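Local coordinates for protein chitooligosaccharide oxidase (Gibberella zeae, PDB 6Y0R) that oxidises the C1 hydroxyl of chitooligosaccharides to lactones with a bicovalently bound FAD, passing the electrons to molecular oxygen to give hydrogen peroxide, at residues Asp49-Asn54 with Asp334-Phe339. Sequence-based numbering, arbitrary orientation.
With FAD (flavin-adenine dinucleotide), chain B.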
ATOM      1  N   ASP A  49      -2.049 -21.264   0.881  1.00 24.78           N
ATOM      2  CA  ASP A  49      -1.986 -20.105   1.815  1.00 26.05           C
ATOM      3  C   ASP A  49      -0.543 -19.646   2.043  1.00 24.34           C
ATOM      4  O   ASP A  49      -0.355 -18.509   2.518  1.00 24.39           O
ATOM      5  CB  ASP A  49      -2.645 -20.471   3.146  1.00 25.43           C
ATOM      6  CG  ASP A  49      -4.103 -20.857   2.964  1.00 32.34           C
ATOM      7  OD1 ASP A  49      -4.774 -20.223   2.116  1.00 31.86           O
ATOM      8  OD2 ASP A  49      -4.570 -21.769   3.702  1.00 29.85           O
ATOM      9  N   GLY A  50       0.445 -20.498   1.768  1.00 21.67           N
ATOM     10  CA  GLY A  50       1.813 -20.352   2.288  1.00 22.08           C
ATOM     11  C   GLY A  50       2.823 -20.060   1.209  1.00 20.27           C
ATOM     12  O   GLY A  50       4.024 -20.172   1.491  1.00 23.12           O
ATOM     13  N   THR A  51       2.376 -19.680   0.001  1.00 22.81           N
ATOM     14  CA  THR A  51       3.271 -19.287  -1.100  1.00 21.98           C
ATOM     15  C   THR A  51       3.211 -17.768  -1.216  1.00 22.28           C
ATOM     16  O   THR A  51       2.146 -17.245  -1.578  1.00 21.12           O
ATOM     17  CB  THR A  51       2.923 -19.943  -2.432  1.00 25.46           C
ATOM     18  OG1 THR A  51       2.931 -21.360  -2.214  1.00 28.62           O
ATOM     19  CG2 THR A  51       3.929 -19.578  -3.495  1.00 24.97           C
ATOM     20  N   ALA A  52       4.312 -17.123  -0.875  1.00 21.52           N
ATOM     21  CA  ALA A  52       4.397 -15.642  -0.857  1.00 19.50           C
ATOM     22  C   ALA A  52       4.132 -15.114  -2.258  1.00 18.42           C
ATOM     23  O   ALA A  52       4.484 -15.752  -3.269  1.00 19.07           O
ATOM     24  CB  ALA A  52       5.721 -15.221  -0.314  1.00 19.24           C
ATOM     25  N   TYR A  53       3.481 -13.955  -2.327  1.00 16.17           N
ATOM     26  CA  TYR A  53       3.202 -13.278  -3.608  1.00 16.73           C
ATOM     27  C   TYR A  53       4.502 -13.076  -4.371  1.00 17.79           C
ATOM     28  O   TYR A  53       4.615 -13.389  -5.565  1.00 18.73           O
ATOM     29  CB  TYR A  53       2.570 -11.915  -3.301  1.00 17.18           C
ATOM     30  CG  TYR A  53       2.476 -11.031  -4.505  1.00 17.83           C
ATOM     31  CD1 TYR A  53       1.617 -11.352  -5.533  1.00 18.96           C
ATOM     32  CD2 TYR A  53       3.207  -9.866  -4.606  1.00 18.99           C
ATOM     33  CE1 TYR A  53       1.521 -10.561  -6.663  1.00 20.19           C
ATOM     34  CE2 TYR A  53       3.114  -9.060  -5.728  1.00 19.30           C
ATOM     35  CZ  TYR A  53       2.280  -9.420  -6.759  1.00 20.37           C
ATOM     36  OH  TYR A  53       2.129  -8.621  -7.861  1.00 24.61           O
ATOM     37  N   ASN A  54       5.518 -12.539  -3.707  1.00 16.60           N
ATOM     38  CA  ASN A  54       6.819 -12.262  -4.347  1.00 17.74           C
ATOM     39  C   ASN A  54       7.660 -13.550  -4.365  1.00 18.47           C
ATOM     40  O   ASN A  54       8.035 -14.016  -3.302  1.00 20.69           O
ATOM     41  CB  ASN A  54       7.617 -11.142  -3.669  1.00 17.38           C
ATOM     42  CG  ASN A  54       8.804 -10.663  -4.472  1.00 19.34           C
ATOM     43  OD1 ASN A  54       9.192 -11.287  -5.481  1.00 20.15           O
ATOM     44  ND2 ASN A  54       9.346  -9.511  -4.092  1.00 18.29           N
ATOM     45  N   ASP A 334      -3.687 -16.867  -6.507  1.00 22.42           N
ATOM     46  CA  ASP A 334      -2.283 -17.264  -6.752  1.00 24.66           C
ATOM     47  C   ASP A 334      -1.610 -16.305  -7.718  1.00 22.73           C
ATOM     48  O   ASP A 334      -0.765 -16.757  -8.505  1.00 24.97           O
ATOM     49  CB  ASP A 334      -2.222 -18.718  -7.259  1.00 30.18           C
ATOM     50  CG  ASP A 334      -2.771 -18.877  -8.663  1.00 36.89           C
ATOM     51  OD1 ASP A 334      -3.474 -17.952  -9.148  1.00 38.55           O
ATOM     52  OD2 ASP A 334      -2.523 -19.941  -9.252  1.00 42.47           O
ATOM     53  N   ALA A 335      -1.869 -15.000  -7.602  1.00 20.97           N
ATOM     54  CA  ALA A 335      -1.067 -13.995  -8.326  1.00 21.13           C
ATOM     55  C   ALA A 335       0.374 -14.047  -7.800  1.00 20.67           C
ATOM     56  O   ALA A 335       0.575 -14.282  -6.570  1.00 20.51           O
ATOM     57  CB  ALA A 335      -1.681 -12.623  -8.128  1.00 23.02           C
ATOM     58  N   HIS A 336       1.353 -13.861  -8.682  1.00 19.57           N
ATOM     59  CA  HIS A 336       2.785 -13.807  -8.317  1.00 20.38           C
ATOM     60  C   HIS A 336       3.512 -12.807  -9.204  1.00 21.11           C
ATOM     61  O   HIS A 336       3.087 -12.557 -10.344  1.00 24.33           O
ATOM     62  CB  HIS A 336       3.440 -15.201  -8.407  1.00 22.35           C
ATOM     63  CG  HIS A 336       2.949 -16.149  -7.373  1.00 21.74           C
ATOM     64  ND1 HIS A 336       3.265 -16.008  -6.022  1.00 23.88           N
ATOM     65  CD2 HIS A 336       2.136 -17.226  -7.476  1.00 24.17           C
ATOM     66  CE1 HIS A 336       2.636 -16.953  -5.341  1.00 26.31           C
ATOM     67  NE2 HIS A 336       1.946 -17.717  -6.220  1.00 23.88           N
ATOM     68  N   ASP A 337       4.608 -12.294  -8.677  1.00 21.54           N
ATOM     69  CA  ASP A 337       5.660 -11.656  -9.466  1.00 20.06           C
ATOM     70  C   ASP A 337       6.976 -12.021  -8.818  1.00 20.08           C
ATOM     71  O   ASP A 337       6.979 -12.541  -7.720  1.00 22.50           O
ATOM     72  CB  ASP A 337       5.380 -10.147  -9.607  1.00 21.93           C
ATOM     73  CG  ASP A 337       6.194  -9.484 -10.714  1.00 27.49           C
ATOM     74  OD1 ASP A 337       6.869 -10.221 -11.501  1.00 29.72           O
ATOM     75  OD2 ASP A 337       6.184  -8.234 -10.795  1.00 32.22           O
ATOM     76  N   ASN A 338       8.068 -11.727  -9.501  1.00 19.62           N
ATOM     77  CA  ASN A 338       9.451 -12.018  -9.035  1.00 19.75           C
ATOM     78  C   ASN A 338      10.247 -10.723  -9.150  1.00 19.14           C
ATOM     79  O   ASN A 338      10.632 -10.358 -10.243  1.00 20.47           O
ATOM     80  CB  ASN A 338      10.066 -13.154  -9.865  1.00 21.01           C
ATOM     81  CG  ASN A 338      11.360 -13.681  -9.304  1.00 23.19           C
ATOM     82  OD1 ASN A 338      11.884 -13.201  -8.304  1.00 21.47           O
ATOM     83  ND2 ASN A 338      11.929 -14.666  -9.994  1.00 23.15           N
ATOM     84  N   PHE A 339      10.336  -9.956  -8.069  1.00 17.11           N
ATOM     85  CA  PHE A 339      10.744  -8.536  -8.182  1.00 17.71           C
ATOM     86  C   PHE A 339      11.392  -7.990  -6.921  1.00 17.95           C
ATOM     87  O   PHE A 339      11.397  -8.602  -5.854  1.00 18.46           O
ATOM     88  CB  PHE A 339       9.511  -7.723  -8.555  1.00 19.70           C
ATOM     89  CG  PHE A 339       8.514  -7.615  -7.438  1.00 18.30           C
ATOM     90  CD1 PHE A 339       7.634  -8.640  -7.166  1.00 19.47           C
ATOM     91  CD2 PHE A 339       8.429  -6.454  -6.679  1.00 18.58           C
ATOM     92  CE1 PHE A 339       6.661  -8.542  -6.180  1.00 19.29           C
ATOM     93  CE2 PHE A 339       7.432  -6.343  -5.702  1.00 18.98           C
ATOM     94  CZ  PHE A 339       6.587  -7.395  -5.426  1.00 18.87           C
TER
HETATM   95  PA  FAD B 501      -0.202  -8.779   3.352  1.00 15.29           P
HETATM   96  O1A FAD B 501       1.075  -9.297   2.827  1.00 14.49           O
HETATM   97  O2A FAD B 501      -1.278  -9.713   3.737  1.00 15.95           O
HETATM   98  O5B FAD B 501       0.057  -7.821   4.597  1.00 15.10           O
HETATM   99  C5B FAD B 501       0.839  -6.631   4.492  1.00 15.34           C
HETATM  100  C4B FAD B 501       1.304  -6.210   5.874  1.00 15.19           C
HETATM  101  O4B FAD B 501       0.152  -5.877   6.690  1.00 14.90           O
HETATM  102  C3B FAD B 501       2.067  -7.256   6.713  1.00 15.69           C
HETATM  103  O3B FAD B 501       2.938  -6.616   7.655  1.00 16.54           O
HETATM  104  C2B FAD B 501       0.940  -7.956   7.459  1.00 15.29           C
HETATM  105  O2B FAD B 501       1.354  -8.677   8.622  1.00 16.92           O
HETATM  106  C1B FAD B 501       0.044  -6.790   7.776  1.00 15.21           C
HETATM  107  N9A FAD B 501      -1.359  -7.130   7.951  1.00 16.02           N
HETATM  108  C8A FAD B 501      -2.210  -7.576   6.973  1.00 17.98           C
HETATM  109  N7A FAD B 501      -3.433  -7.808   7.433  1.00 16.51           N
HETATM  110  C5A FAD B 501      -3.359  -7.502   8.788  1.00 16.67           C
HETATM  111  C6A FAD B 501      -4.313  -7.549   9.822  1.00 18.16           C
HETATM  112  N6A FAD B 501      -5.580  -7.905   9.593  1.00 16.83           N
HETATM  113  N1A FAD B 501      -3.922  -7.212  11.082  1.00 17.47           N
HETATM  114  C2A FAD B 501      -2.627  -6.880  11.258  1.00 19.80           C
HETATM  115  N3A FAD B 501      -1.647  -6.776  10.355  1.00 18.07           N
HETATM  116  C4A FAD B 501      -2.076  -7.108   9.123  1.00 17.24           C
HETATM  117  N1  FAD B 501      -0.497   0.088  -2.756  1.00 15.81           N
HETATM  118  C2  FAD B 501      -1.088   1.285  -2.887  1.00 16.63           C
HETATM  119  O2  FAD B 501      -1.075   2.131  -1.921  1.00 15.60           O
HETATM  120  N3  FAD B 501      -1.742   1.590  -4.047  1.00 16.96           N
HETATM  121  C4  FAD B 501      -1.829   0.727  -5.128  1.00 18.66           C
HETATM  122  O4  FAD B 501      -2.452   1.059  -6.151  1.00 19.77           O
HETATM  123  C4X FAD B 501      -1.223  -0.547  -5.011  1.00 19.26           C
HETATM  124  N5  FAD B 501      -1.337  -1.424  -6.011  1.00 20.21           N
HETATM  125  C5X FAD B 501      -0.852  -2.697  -5.806  1.00 18.99           C
HETATM  126  C6  FAD B 501      -1.026  -3.675  -6.822  1.00 18.63           C
HETATM  127  C7  FAD B 501      -0.533  -4.960  -6.663  1.00 17.73           C
HETATM  128  C7M FAD B 501      -0.696  -5.991  -7.762  1.00 18.86           C
HETATM  129  C8  FAD B 501       0.115  -5.332  -5.414  1.00 16.24           C
HETATM  130  C8M FAD B 501       0.574  -6.745  -5.111  1.00 17.24           C
HETATM  131  C9  FAD B 501       0.315  -4.334  -4.437  1.00 18.27           C
HETATM  132  C9A FAD B 501      -0.152  -3.025  -4.618  1.00 17.85           C
HETATM  133  N10 FAD B 501       0.016  -2.056  -3.614  1.00 17.13           N
HETATM  134  C10 FAD B 501      -0.548  -0.783  -3.760  1.00 17.39           C
HETATM  135  C1' FAD B 501       0.757  -2.340  -2.380  1.00 16.50           C
HETATM  136  C2' FAD B 501      -0.181  -2.803  -1.264  1.00 16.12           C
HETATM  137  O2' FAD B 501      -0.894  -1.696  -0.710  1.00 14.90           O
HETATM  138  C3' FAD B 501       0.658  -3.468  -0.202  1.00 17.02           C
HETATM  139  O3' FAD B 501       1.305  -4.587  -0.849  1.00 15.69           O
HETATM  140  C4' FAD B 501      -0.223  -3.911   0.968  1.00 18.13           C
HETATM  141  O4' FAD B 501       0.519  -3.958   2.199  1.00 19.36           O
HETATM  142  C5' FAD B 501      -0.809  -5.260   0.662  1.00 15.21           C
HETATM  143  O5' FAD B 501      -1.797  -5.628   1.643  1.00 15.69           O
HETATM  144  P   FAD B 501      -2.169  -7.164   1.759  1.00 14.90           P
HETATM  145  O1P FAD B 501      -3.207  -7.315   2.808  1.00 15.18           O
HETATM  146  O2P FAD B 501      -2.439  -7.772   0.432  1.00 15.29           O
HETATM  147  O3P FAD B 501      -0.739  -7.783   2.204  1.00 15.28           O
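N54 and D337 are joined by a single backbone bridge, their CA atoms 5.3 Å apart, and beside it Y53 O accepts D337 N at 3.3 Å. H336 ND1 grips the same carbonyl oxygen from the opposite face of its plane, 3.0 Å away; imidazole suits this place because its ring N-H can supply a second donor, while its CE1 packs on the CG2 methyl of T51. The N54 amide, its CG anti to the backbone N (chi1 -168°), offers a donor and an acceptor together, as a peptide group does, and pairs with the backbone N-H and C=O of F339. OD1 takes F339 N at 3.1 Å. ND2 gives a nearly straight bond (169°) to F339 O at 2.9 Å. Y96 O and the backbone N of R56 give this amide further partners. The flat amide also stacks on the F339 ring, planes 9° apart, with ND2 over the ring centre. F339 and Y53 meet rim to rim, F339 CE1 lying 3.6 Å from Y53 CE2. The tyrosine is long enough to reach the cofactor, its CE2 3.5 Å from the flavin's 8alpha carbon C8M, probably the one linked to H94. The join ties residues 51-54 to the region running into edge strand 338-346, placing Y53 in the FAD pocket of a PCMH-type flavoprotein oxidase.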